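Local coordinates for protein restriction endonuclease UbaLAI (Unidentified, PDB 5O63) that binds its cognate DNA through an N-terminal B3 domain and belongs to a monomeric Type IIE restriction enzyme that cuts DNA, at residues A[78-83]-A[92-97]; A[109-114]-A[123-128]; A[24-29]-A[154-159]; A[104-109]-A[128-133]. One frame throughout, in Å; residues are numbered along the deposited sequence. Where two conformers were deposited one is given.

How the contacts relate
From the N terminus, the segment 24-29 opens contact 3, which closes only when 154-159 pairs with it, so the other three contacts lie nested inside its long loop. The first of these to close is contact 1, a hairpin between strands 75-84 and 89-93 that faces the DNA. Contact 4 then opens at 104-109 and encloses contact 2, the hairpin of strands 108-116 and 121-128; the two share T109 and A128, contact 4 continuing the pairing beyond the strand ends. None of the loops cross. Strand 19-28 bonds to strand 108-116, joining contacts 2 and 3, while M95 and L79 of contact 1 pack on F125 and F111 of contact 2.

Contact 1: A[78-83]-A[92-97]; sequences TLAYKY and ITRMHG. With nucleotides of chain C.
T78 lies alongside R94 with both side chains pointing the same way, and T78 O sits over the centre of one guanidinium face, 3.6 Å from R94 CZ. A water donates to both T78 O and R94 O, tying the backbones beyond the paired residues. L79 splits its methyls: CD2 comes to 3.4 Å from R94 O and also touches CG of M95, an engineered methionine, while CD1 rests on I92 CG2. A80 and T93 form a hydrogen-bonded antiparallel pair, each N to the other's O at 3.0 Å. The short CB of A80 lies 3.3 Å from T93 OG1. Y81 turns to the other face of the sheet with I92, where its CD1 meets I92 CD1 at 3.7 Å; its hydroxyl bonds to R90. K82 crosses T93 at about a right angle, and its NZ bonds to OP1 of DC3 of chain C at 2.7 Å. T93 OG1 donates to OP2 of that same phosphate at 2.7 Å, and R94 NE reaches OP1 of DC2 of chain C at 2.8 Å, in the guanidinium plane. Three neighbouring donors thus grip two successive phosphates of one DNA strand. These bonds hold the backbone rather than read bases, and the phosphate charges would probably keep K82 and R94 protonated.

Contact 2: A[109-114]-A[123-128]; sequences TIFLFA and YYFDCA
F111 and F125 are turned to each other by unlike first torsions: CG of F125 is anti to its backbone N (chi1 170°), whereas CG of F111 lies beside its own (chi1 -63°). The result is a T-shaped pair with planes at 62°, the edge of F125 toward the face of F111. F125 CD2 stands 3.5 Å from F111 CE1, above the ring and offset to its rim. T109 CG2 adds to this patch at 3.9 Å from F125 CE2. Farther along the same face, F113 puts CD1 over the centre of the Y123 ring, 3.3 Å from Y123 CZ, while Y123 OH bonds to F49 O. An alanine in place of Y123 would probably leave F113 CD1 without its aromatic floor and F49 O without this donor. Four backbone bonds join the strands, two between I110 and D126 and two between L112 and Y124, with D126 O 2.8 Å from I110 N. On the I110 and L112 face, Y124 sets its ring edge against L112 O, which lies 3.5 Å from Y124 CD2, and CE2 meets A114 CB. D126 OD2 pairs with R135 and accepts from Y7 OH. Both faces carry aromatic rings, but the one with I110 and L112 also buries the D126 carboxylate, whose arginine and tyrosine partners would probably stabilise its negative charge.

Contact 3: A[24-29]-A[154-159]; sequences MFAKVL and LFVVRP
F25 and F155 meet at the rim of F25: F155 CD2 lies near the plane of the F25 ring, 3.9 Å from F25 CE1. V156 O also lies at that edge, and V157 CG2 approaches F25 CD1 obliquely at 3.8 Å. The same V157 methyl stands in the plane of the F155 ring, at its edge. On the other face of the sheet, the guanidinium of R158, in one of its two modelled conformers, has CE of M24, an engineered methionine, over one face and offset toward the rim, 4.4 Å from R158 NE. CE also touches V156 CG1, which in turn packs on A26 CB at 4.1 Å. F155 CB lies 3.2 Å from A26 O. The extended K27 chain carries NZ to a salt bridge with D33 and a hydrogen bond to L41 O. Five backbone bonds bind the antiparallel strands: M24 and R158 exchange two, A26 and V156 two more. In the last, V28 N reaches L154 O at 2.8 Å.

Strand 155-159 is the outermost on this side of the sheet within the chain, and strand 19-28 lies between it and strand 108-116, to which F25 and K27 bond by their backbones. Helix 136-144 lies against M24, V28, L154 and V156, with C143 O accepting from R158 NH2. L4 of helix 3-14 touches M24 and R158, whereas P43 lies by F25 and F155 on the opposite face.

Contact 4: A[104-109]-A[128-133]; sequences YDPRLT and ANSGSG
N129 packs on Y104 from its first side-chain atom onward: CB lies 3.5 Å from Y104 O, and also 3.8 Å from R107 CG. Next, CG stands 3.7 Å from Y104 CB, held between the backbone N and carbonyl carbon of N129 (chi1 68°). At the tip, ND2 lies 3.8 Å from Y104 CB, while OD1 accepts from G131 N at 3.0 Å, a donor well above the amide carbonyl plane, closing an Asx turn. An alanine here would probably leave G131 N without this acceptor and free the turn that brings G131 CA against the Y104 ring. S130 makes two bonds across the contact. Its N reaches Y104 O at 2.8 Å, and its OG donates to a lone pair of P106 O, also at 2.8 Å, next to the cis peptide that precedes P106. L108 and A128 then begin regular pairing, with L108 N 2.9 Å from A128 O. R107 NE forms a salt bridge with D105, and its NH1 bonds to L99 O and D33 O. The contact lies at the open end of the hairpin of strands 108-116 and 121-128: F136 of helix 136-144 touches P106, L108 and S130, and V28 of strand 19-28 packs on L108.

Contact 1: A[78-83]-A[92-97]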
# COMPACT_ATOMS: atom_id res chain seq x y z
N THR A 78 -11.42 -2.67 5.65
CA THR A 78 -10.59 -3.62 6.39
C THR A 78 -9.75 -4.40 5.34
O THR A 78 -10.30 -4.99 4.41
CB THR A 78 -11.41 -4.61 7.24
OG1 THR A 78 -12.13 -3.86 8.24
CG2 THR A 78 -10.50 -5.60 7.95
N LEU A 79 -8.44 -4.29 5.46
CA LEU A 79 -7.59 -5.15 4.63
C LEU A 79 -7.19 -6.37 5.39
O LEU A 79 -7.17 -6.36 6.66
CB LEU A 79 -6.32 -4.32 4.22
CG LEU A 79 -6.67 -3.12 3.35
CD1 LEU A 79 -5.32 -2.44 2.97
CD2 LEU A 79 -7.54 -3.48 2.13
N ALA A 80 -6.83 -7.43 4.65
CA ALA A 80 -6.33 -8.65 5.28
C ALA A 80 -4.85 -8.78 5.05
O ALA A 80 -4.35 -8.47 3.96
CB ALA A 80 -7.07 -9.93 4.77
N TYR A 81 -4.16 -9.19 6.08
CA TYR A 81 -2.68 -9.37 6.04
C TYR A 81 -2.45 -10.87 6.25
O TYR A 81 -2.78 -11.44 7.34
CB TYR A 81 -2.07 -8.48 7.11
CG TYR A 81 -0.57 -8.46 7.25
CD1 TYR A 81 0.29 -8.81 6.20
CD2 TYR A 81 0.01 -8.00 8.44
CE1 TYR A 81 1.68 -8.74 6.36
CE2 TYR A 81 1.39 -7.95 8.60
CZ TYR A 81 2.20 -8.32 7.56
OH TYR A 81 3.56 -8.25 7.74
N LYS A 82 -1.99 -11.55 5.20
CA LYS A 82 -1.94 -13.01 5.19
C LYS A 82 -0.54 -13.56 5.34
O LYS A 82 0.37 -13.05 4.66
CB LYS A 82 -2.55 -13.56 3.89
CG LYS A 82 -3.87 -12.88 3.45
CD LYS A 82 -5.06 -13.24 4.39
CE LYS A 82 -5.36 -14.71 4.30
NZ LYS A 82 -6.56 -14.97 5.17
N TYR A 83 -0.36 -14.56 6.18
CA TYR A 83 0.91 -15.34 6.21
C TYR A 83 0.61 -16.73 5.67
O TYR A 83 -0.27 -17.42 6.18
CB TYR A 83 1.43 -15.45 7.64
CG TYR A 83 2.52 -16.46 7.79
CD1 TYR A 83 3.79 -16.23 7.27
CD2 TYR A 83 2.29 -17.68 8.45
CE1 TYR A 83 4.81 -17.16 7.44
CE2 TYR A 83 3.31 -18.62 8.60
CZ TYR A 83 4.56 -18.36 8.09
OH TYR A 83 5.57 -19.28 8.22
N ILE A 92 -0.96 -8.79 1.14
CA ILE A 92 -2.16 -8.00 1.47
C ILE A 92 -3.24 -8.42 0.48
O ILE A 92 -2.98 -8.60 -0.72
CB ILE A 92 -1.93 -6.47 1.33
CG1 ILE A 92 -0.61 -6.09 2.03
CG2 ILE A 92 -3.16 -5.73 1.90
CD1 ILE A 92 -0.63 -6.45 3.56
N THR A 93 -4.46 -8.57 1.01
CA THR A 93 -5.63 -8.85 0.17
C THR A 93 -6.84 -8.00 0.63
O THR A 93 -6.74 -7.22 1.61
CB THR A 93 -6.05 -10.35 0.25
OG1 THR A 93 -6.50 -10.64 1.59
CG2 THR A 93 -4.92 -11.31 -0.08
N ARG A 94 -7.95 -8.12 -0.11
CA ARG A 94 -9.18 -7.29 0.04
C ARG A 94 -8.94 -5.83 -0.40
O ARG A 94 -9.67 -4.93 -0.02
CB ARG A 94 -9.75 -7.35 1.52
CG ARG A 94 -9.85 -8.78 2.09
CD ARG A 94 -10.56 -8.74 3.44
NE ARG A 94 -11.91 -8.19 3.29
CZ ARG A 94 -12.60 -7.73 4.35
NH1 ARG A 94 -12.11 -7.88 5.56
NH2 ARG A 94 -13.78 -7.17 4.16
N MET A 95 -7.94 -5.59 -1.27
CA MET A 95 -7.79 -4.27 -1.83
C MET A 95 -8.79 -3.91 -2.93
O MET A 95 -9.58 -4.74 -3.44
CB MET A 95 -6.36 -4.12 -2.37
CG MET A 95 -5.41 -4.12 -1.24
SD MET A 95 -3.70 -4.25 -1.82
CE MET A 95 -3.81 -6.01 -2.16
N HIS A 96 -8.80 -2.60 -3.20
CA HIS A 96 -9.60 -2.02 -4.28
C HIS A 96 -9.49 -2.80 -5.62
O HIS A 96 -8.40 -3.23 -6.03
CB HIS A 96 -9.19 -0.56 -4.47
CG HIS A 96 -10.18 0.23 -5.25
ND1 HIS A 96 -10.35 0.06 -6.61
CD2 HIS A 96 -11.06 1.19 -4.86
CE1 HIS A 96 -11.28 0.92 -7.03
NE2 HIS A 96 -11.72 1.62 -5.98
N GLY A 97 -10.63 -3.08 -6.22
CA GLY A 97 -10.67 -3.88 -7.45
C GLY A 97 -9.98 -3.27 -8.66
O GLY A 97 -9.74 -4.00 -9.65
P DC C 3 -8.50 -13.67 2.27
OP1 DC C 3 -8.46 -13.62 3.78
OP2 DC C 3 -7.29 -13.24 1.56
O5' DC C 3 -8.72 -15.22 1.94
C5' DC C 3 -9.79 -15.92 2.66
C4' DC C 3 -9.94 -17.32 2.08
O4' DC C 3 -10.27 -17.22 0.69
C3' DC C 3 -8.73 -18.20 2.08
O3' DC C 3 -8.52 -18.78 3.35
C2' DC C 3 -9.12 -19.28 1.07
C1' DC C 3 -9.86 -18.46 0.06
N1 DC C 3 -9.07 -18.10 -1.16
C2 DC C 3 -8.99 -19.04 -2.16
O2 DC C 3 -9.46 -20.16 -1.95
N3 DC C 3 -8.43 -18.69 -3.32
C4 DC C 3 -7.85 -17.45 -3.48
N4 DC C 3 -7.31 -17.17 -4.66
C5 DC C 3 -7.90 -16.46 -2.44
C6 DC C 3 -8.55 -16.84 -1.30
P DC C 2 -12.86 -8.95 -0.46
OP1 DC C 2 -13.28 -8.48 0.90
OP2 DC C 2 -12.19 -8.00 -1.41
O5' DC C 2 -12.00 -10.25 -0.26
C5' DC C 2 -12.40 -11.27 0.67
C4' DC C 2 -11.65 -12.55 0.41
O4' DC C 2 -11.89 -13.02 -0.93
C3' DC C 2 -10.14 -12.42 0.55
O3' DC C 2 -9.82 -12.96 1.87
C2' DC C 2 -9.60 -13.29 -0.62
C1' DC C 2 -10.90 -13.98 -1.14
N1 DC C 2 -10.89 -14.34 -2.59
C2 DC C 2 -11.31 -15.66 -2.91
O2 DC C 2 -11.61 -16.42 -2.00
N3 DC C 2 -11.26 -16.05 -4.17
C4 DC C 2 -10.98 -15.15 -5.14
N4 DC C 2 -10.97 -15.61 -6.41
C5 DC C 2 -10.59 -13.79 -4.85
C6 DC C 2 -10.58 -13.42 -3.56
O HOH W 1 -11.46 -4.10 2.10

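Contact 2: A[109-114]-A[123-128]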
# COMPACT_ATOMS: atom_id res chain seq x y z
N THR A 109 0.83 0.45 -5.91
CA THR A 109 0.10 0.62 -4.65
C THR A 109 0.88 1.50 -3.72
O THR A 109 2.11 1.37 -3.62
CB THR A 109 -0.17 -0.74 -3.99
OG1 THR A 109 1.07 -1.44 -3.71
CG2 THR A 109 -1.09 -1.56 -4.84
N ILE A 110 0.18 2.42 -3.04
CA ILE A 110 0.79 3.24 -2.01
C ILE A 110 0.08 2.95 -0.69
O ILE A 110 -1.13 3.03 -0.62
CB ILE A 110 0.72 4.72 -2.31
CG1 ILE A 110 1.40 5.05 -3.64
CG2 ILE A 110 1.30 5.54 -1.06
CD1 ILE A 110 1.20 6.47 -4.02
N PHE A 111 0.85 2.63 0.35
CA PHE A 111 0.31 2.50 1.69
C PHE A 111 0.98 3.60 2.51
O PHE A 111 2.17 3.81 2.42
CB PHE A 111 0.63 1.15 2.32
CG PHE A 111 0.03 -0.04 1.62
CD1 PHE A 111 -1.11 -0.63 2.15
CD2 PHE A 111 0.68 -0.63 0.50
CE1 PHE A 111 -1.67 -1.77 1.52
CE2 PHE A 111 0.10 -1.76 -0.11
CZ PHE A 111 -1.05 -2.29 0.42
N LEU A 112 0.20 4.27 3.34
CA LEU A 112 0.75 5.32 4.20
C LEU A 112 0.33 4.98 5.62
O LEU A 112 -0.85 4.65 5.83
CB LEU A 112 0.19 6.68 3.81
CG LEU A 112 0.79 7.93 4.44
CD1 LEU A 112 2.10 8.22 3.75
CD2 LEU A 112 -0.22 9.15 4.35
N PHE A 113 1.26 5.02 6.57
CA PHE A 113 0.90 4.90 7.98
C PHE A 113 1.09 6.26 8.57
O PHE A 113 2.20 6.78 8.55
CB PHE A 113 1.73 3.85 8.73
CG PHE A 113 1.36 3.78 10.20
CD1 PHE A 113 0.21 3.13 10.61
CD2 PHE A 113 2.13 4.43 11.15
CE1 PHE A 113 -0.15 3.09 11.96
CE2 PHE A 113 1.79 4.39 12.50
CZ PHE A 113 0.65 3.71 12.90
N ALA A 114 0.03 6.89 9.03
CA ALA A 114 0.17 8.24 9.58
C ALA A 114 -0.15 8.32 11.07
O ALA A 114 -1.09 7.70 11.55
CB ALA A 114 -0.71 9.20 8.79
N TYR A 123 -3.77 3.52 8.87
CA TYR A 123 -3.26 3.20 7.53
C TYR A 123 -4.16 3.79 6.45
O TYR A 123 -5.36 3.97 6.66
CB TYR A 123 -3.17 1.67 7.31
CG TYR A 123 -2.04 1.06 8.10
CD1 TYR A 123 -0.74 0.96 7.53
CD2 TYR A 123 -2.22 0.58 9.38
CE1 TYR A 123 0.30 0.40 8.24
CE2 TYR A 123 -1.15 0.05 10.14
CZ TYR A 123 0.12 -0.04 9.55
OH TYR A 123 1.19 -0.58 10.27
N TYR A 124 -3.53 4.04 5.30
CA TYR A 124 -4.16 4.61 4.09
C TYR A 124 -3.70 3.81 2.90
O TYR A 124 -2.56 3.41 2.88
CB TYR A 124 -3.74 6.04 3.87
CG TYR A 124 -4.19 6.91 4.98
CD1 TYR A 124 -5.29 7.77 4.81
CD2 TYR A 124 -3.53 6.89 6.24
CE1 TYR A 124 -5.76 8.61 5.84
CE2 TYR A 124 -4.00 7.73 7.28
CZ TYR A 124 -5.12 8.58 7.06
OH TYR A 124 -5.64 9.43 8.05
N PHE A 125 -4.59 3.65 1.92
CA PHE A 125 -4.21 2.93 0.70
C PHE A 125 -4.64 3.67 -0.51
O PHE A 125 -5.78 4.13 -0.61
CB PHE A 125 -4.88 1.55 0.75
CG PHE A 125 -4.78 0.78 -0.51
CD1 PHE A 125 -5.80 0.83 -1.46
CD2 PHE A 125 -3.67 -0.01 -0.75
CE1 PHE A 125 -5.72 0.07 -2.66
CE2 PHE A 125 -3.55 -0.77 -1.95
CZ PHE A 125 -4.58 -0.73 -2.91
N ASP A 126 -3.77 3.72 -1.53
CA ASP A 126 -4.06 4.34 -2.81
C ASP A 126 -3.46 3.43 -3.89
O ASP A 126 -2.57 2.66 -3.61
CB ASP A 126 -3.43 5.72 -2.87
CG ASP A 126 -3.96 6.61 -4.01
OD1 ASP A 126 -4.88 6.23 -4.75
OD2 ASP A 126 -3.50 7.77 -4.09
N CYS A 127 -4.03 3.48 -5.09
CA CYS A 127 -3.46 2.67 -6.17
C CYS A 127 -3.83 3.22 -7.50
O CYS A 127 -4.73 4.05 -7.64
CB CYS A 127 -3.89 1.24 -6.05
SG CYS A 127 -5.63 1.02 -6.42
N ALA A 128 -3.10 2.76 -8.51
CA ALA A 128 -3.17 3.36 -9.81
C ALA A 128 -2.64 2.42 -10.88
O ALA A 128 -1.90 1.50 -10.59
CB ALA A 128 -2.36 4.68 -9.83

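Contact 3: A[24-29]-A[154-159]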
# COMPACT_ATOMS: atom_id res chain seq x y z
N MET A 24 5.74 5.69 4.52
CA MET A 24 5.16 5.17 3.27
C MET A 24 5.82 3.89 2.83
O MET A 24 7.05 3.73 2.92
CB MET A 24 5.28 6.24 2.17
CG MET A 24 4.91 5.75 0.73
SD MET A 24 5.17 6.97 -0.56
CE MET A 24 6.93 7.09 -0.53
N PHE A 25 4.99 2.96 2.35
CA PHE A 25 5.47 1.81 1.59
C PHE A 25 4.79 1.87 0.23
O PHE A 25 3.56 1.76 0.15
CB PHE A 25 5.15 0.50 2.35
CG PHE A 25 5.15 -0.73 1.48
CD1 PHE A 25 6.24 -1.12 0.71
CD2 PHE A 25 4.02 -1.54 1.44
CE1 PHE A 25 6.20 -2.29 -0.10
CE2 PHE A 25 3.95 -2.69 0.66
CZ PHE A 25 5.03 -3.09 -0.14
N ALA A 26 5.53 2.04 -0.85
CA ALA A 26 4.97 2.09 -2.21
C ALA A 26 5.64 1.02 -3.03
O ALA A 26 6.85 0.78 -2.93
CB ALA A 26 5.17 3.41 -2.85
N LYS A 27 4.84 0.37 -3.85
CA LYS A 27 5.29 -0.81 -4.61
C LYS A 27 4.75 -0.72 -6.04
O LYS A 27 3.54 -0.55 -6.27
CB LYS A 27 4.84 -2.13 -3.97
CG LYS A 27 5.46 -3.35 -4.69
CD LYS A 27 4.76 -4.68 -4.30
CE LYS A 27 5.50 -5.84 -5.00
NZ LYS A 27 4.71 -7.17 -4.84
N VAL A 28 5.65 -0.84 -7.01
CA VAL A 28 5.22 -1.13 -8.37
C VAL A 28 4.91 -2.60 -8.46
O VAL A 28 5.78 -3.46 -8.16
CB VAL A 28 6.35 -0.77 -9.42
CG1 VAL A 28 5.90 -1.04 -10.81
CG2 VAL A 28 6.80 0.71 -9.21
N LEU A 29 3.66 -2.90 -8.79
CA LEU A 29 3.22 -4.30 -8.70
C LEU A 29 3.94 -5.15 -9.73
O LEU A 29 4.44 -4.62 -10.77
CB LEU A 29 1.70 -4.45 -8.92
CG LEU A 29 0.89 -3.68 -7.84
CD1 LEU A 29 -0.58 -4.19 -8.07
CD2 LEU A 29 1.45 -3.93 -6.47
N LEU A 154 9.65 -3.04 -7.94
CA LEU A 154 10.36 -1.99 -7.25
C LEU A 154 9.56 -1.41 -6.10
O LEU A 154 8.35 -1.18 -6.25
CB LEU A 154 10.67 -0.84 -8.21
CG LEU A 154 11.27 0.44 -7.70
CD1 LEU A 154 12.73 0.20 -7.20
CD2 LEU A 154 11.30 1.42 -8.89
N PHE A 155 10.23 -1.17 -4.99
CA PHE A 155 9.46 -0.62 -3.84
C PHE A 155 10.31 0.30 -3.01
O PHE A 155 11.56 0.24 -3.08
CB PHE A 155 8.84 -1.76 -2.99
CG PHE A 155 9.80 -2.50 -2.15
CD1 PHE A 155 10.52 -3.61 -2.70
CD2 PHE A 155 10.03 -2.14 -0.82
CE1 PHE A 155 11.48 -4.28 -1.92
CE2 PHE A 155 11.01 -2.81 -0.01
CZ PHE A 155 11.73 -3.92 -0.58
N VAL A 156 9.66 1.15 -2.22
CA VAL A 156 10.37 2.01 -1.29
C VAL A 156 9.63 1.98 0.00
O VAL A 156 8.37 1.89 0.03
CB VAL A 156 10.50 3.41 -1.80
CG1 VAL A 156 9.14 4.04 -2.18
CG2 VAL A 156 11.28 4.28 -0.82
N VAL A 157 10.39 1.99 1.08
CA VAL A 157 9.84 2.14 2.40
C VAL A 157 10.58 3.34 3.02
O VAL A 157 11.83 3.33 3.13
CB VAL A 157 10.06 0.90 3.26
CG1 VAL A 157 9.57 1.16 4.66
CG2 VAL A 157 9.37 -0.32 2.66
N ARG A 158 9.87 4.40 3.38
CA ARG A 158 10.60 5.54 3.96
C ARG A 158 9.69 6.57 4.61
O ARG A 158 8.51 6.73 4.26
CB ARG A 158 11.48 6.22 2.90
CG ARG A 158 10.74 6.81 1.73
CD ARG A 158 11.78 7.42 0.79
NE ARG A 158 11.19 8.07 -0.37
CZ ARG A 158 10.70 9.31 -0.35
NH1 ARG A 158 10.71 9.99 0.79
NH2 ARG A 158 10.20 9.85 -1.45
N PRO A 159 10.25 7.30 5.59
CA PRO A 159 9.50 8.30 6.34
C PRO A 159 9.05 9.40 5.42
O PRO A 159 9.71 9.57 4.39
CB PRO A 159 10.52 8.85 7.36
CG PRO A 159 11.70 7.95 7.29
CD PRO A 159 11.66 7.19 6.01

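Contact 4: A[104-109]-A[128-133]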
# COMPACT_ATOMS: atom_id res chain seq x y z
N TYR A 104 -3.06 -2.69 -18.19
CA TYR A 104 -2.74 -1.26 -18.08
C TYR A 104 -1.53 -1.09 -17.24
O TYR A 104 -1.42 -0.11 -16.46
CB TYR A 104 -3.93 -0.48 -17.49
CG TYR A 104 -5.11 -0.66 -18.38
CD1 TYR A 104 -6.08 -1.61 -18.08
CD2 TYR A 104 -5.22 0.03 -19.59
CE1 TYR A 104 -7.17 -1.83 -18.96
CE2 TYR A 104 -6.28 -0.18 -20.45
CZ TYR A 104 -7.26 -1.11 -20.13
OH TYR A 104 -8.31 -1.32 -20.98
N ASP A 105 -0.59 -2.02 -17.36
CA ASP A 105 0.63 -1.92 -16.52
C ASP A 105 1.53 -0.77 -16.99
O ASP A 105 1.50 -0.42 -18.18
CB ASP A 105 1.41 -3.23 -16.56
CG ASP A 105 0.82 -4.32 -15.65
OD1 ASP A 105 1.40 -5.43 -15.63
OD2 ASP A 105 -0.17 -4.04 -14.89
N PRO A 106 2.37 -0.21 -16.10
CA PRO A 106 2.57 -0.65 -14.71
C PRO A 106 1.45 -0.15 -13.77
O PRO A 106 0.72 0.82 -14.04
CB PRO A 106 3.89 0.02 -14.30
CG PRO A 106 3.94 1.28 -15.21
CD PRO A 106 3.43 0.74 -16.54
N ARG A 107 1.36 -0.87 -12.66
CA ARG A 107 0.41 -0.57 -11.55
C ARG A 107 1.19 -0.22 -10.31
O ARG A 107 2.31 -0.71 -10.14
CB ARG A 107 -0.46 -1.79 -11.27
CG ARG A 107 -1.47 -2.10 -12.37
CD ARG A 107 -2.18 -3.48 -12.14
NE ARG A 107 -1.19 -4.60 -12.21
CZ ARG A 107 -1.28 -5.73 -11.52
NH1 ARG A 107 -2.39 -6.01 -10.76
NH2 ARG A 107 -0.33 -6.66 -11.62
N LEU A 108 0.61 0.62 -9.45
CA LEU A 108 1.27 1.06 -8.24
C LEU A 108 0.30 0.87 -7.05
O LEU A 108 -0.87 1.14 -7.20
CB LEU A 108 1.68 2.57 -8.37
CG LEU A 108 2.48 3.16 -7.23
CD1 LEU A 108 3.92 2.61 -7.21
CD2 LEU A 108 2.52 4.75 -7.33
N THR A 109 0.83 0.45 -5.91
CA THR A 109 0.10 0.62 -4.65
C THR A 109 0.88 1.50 -3.72
O THR A 109 2.11 1.37 -3.62
CB THR A 109 -0.17 -0.74 -3.99
OG1 THR A 109 1.07 -1.44 -3.71
CG2 THR A 109 -1.09 -1.56 -4.84
N ALA A 128 -3.10 2.76 -8.51
CA ALA A 128 -3.17 3.36 -9.81
C ALA A 128 -2.64 2.42 -10.88
O ALA A 128 -1.90 1.50 -10.59
CB ALA A 128 -2.36 4.68 -9.83
N ASN A 129 -3.08 2.69 -12.11
CA ASN A 129 -2.48 2.02 -13.25
C ASN A 129 -2.19 3.03 -14.36
O ASN A 129 -2.33 4.24 -14.17
CB ASN A 129 -3.36 0.86 -13.72
CG ASN A 129 -4.69 1.29 -14.34
OD1 ASN A 129 -4.82 2.35 -14.97
ND2 ASN A 129 -5.67 0.39 -14.23
N SER A 130 -1.74 2.50 -15.51
CA SER A 130 -1.23 3.37 -16.55
C SER A 130 -2.18 3.50 -17.73
O SER A 130 -1.75 3.87 -18.84
CB SER A 130 0.12 2.85 -17.03
OG SER A 130 1.04 2.85 -15.95
N GLY A 131 -3.45 3.18 -17.52
CA GLY A 131 -4.46 3.42 -18.53
C GLY A 131 -4.83 4.89 -18.72
O GLY A 131 -4.33 5.78 -18.01
N SER A 132 -5.69 5.15 -19.69
CA SER A 132 -6.12 6.52 -19.96
C SER A 132 -6.79 7.11 -18.72
O SER A 132 -7.61 6.44 -18.07
CB SER A 132 -7.08 6.56 -21.16
OG SER A 132 -7.19 7.88 -21.67
N GLY A 133 -6.38 8.32 -18.38
CA GLY A 133 -6.81 9.00 -17.18
C GLY A 133 -6.13 8.44 -15.93
O GLY A 133 -6.47 8.83 -14.82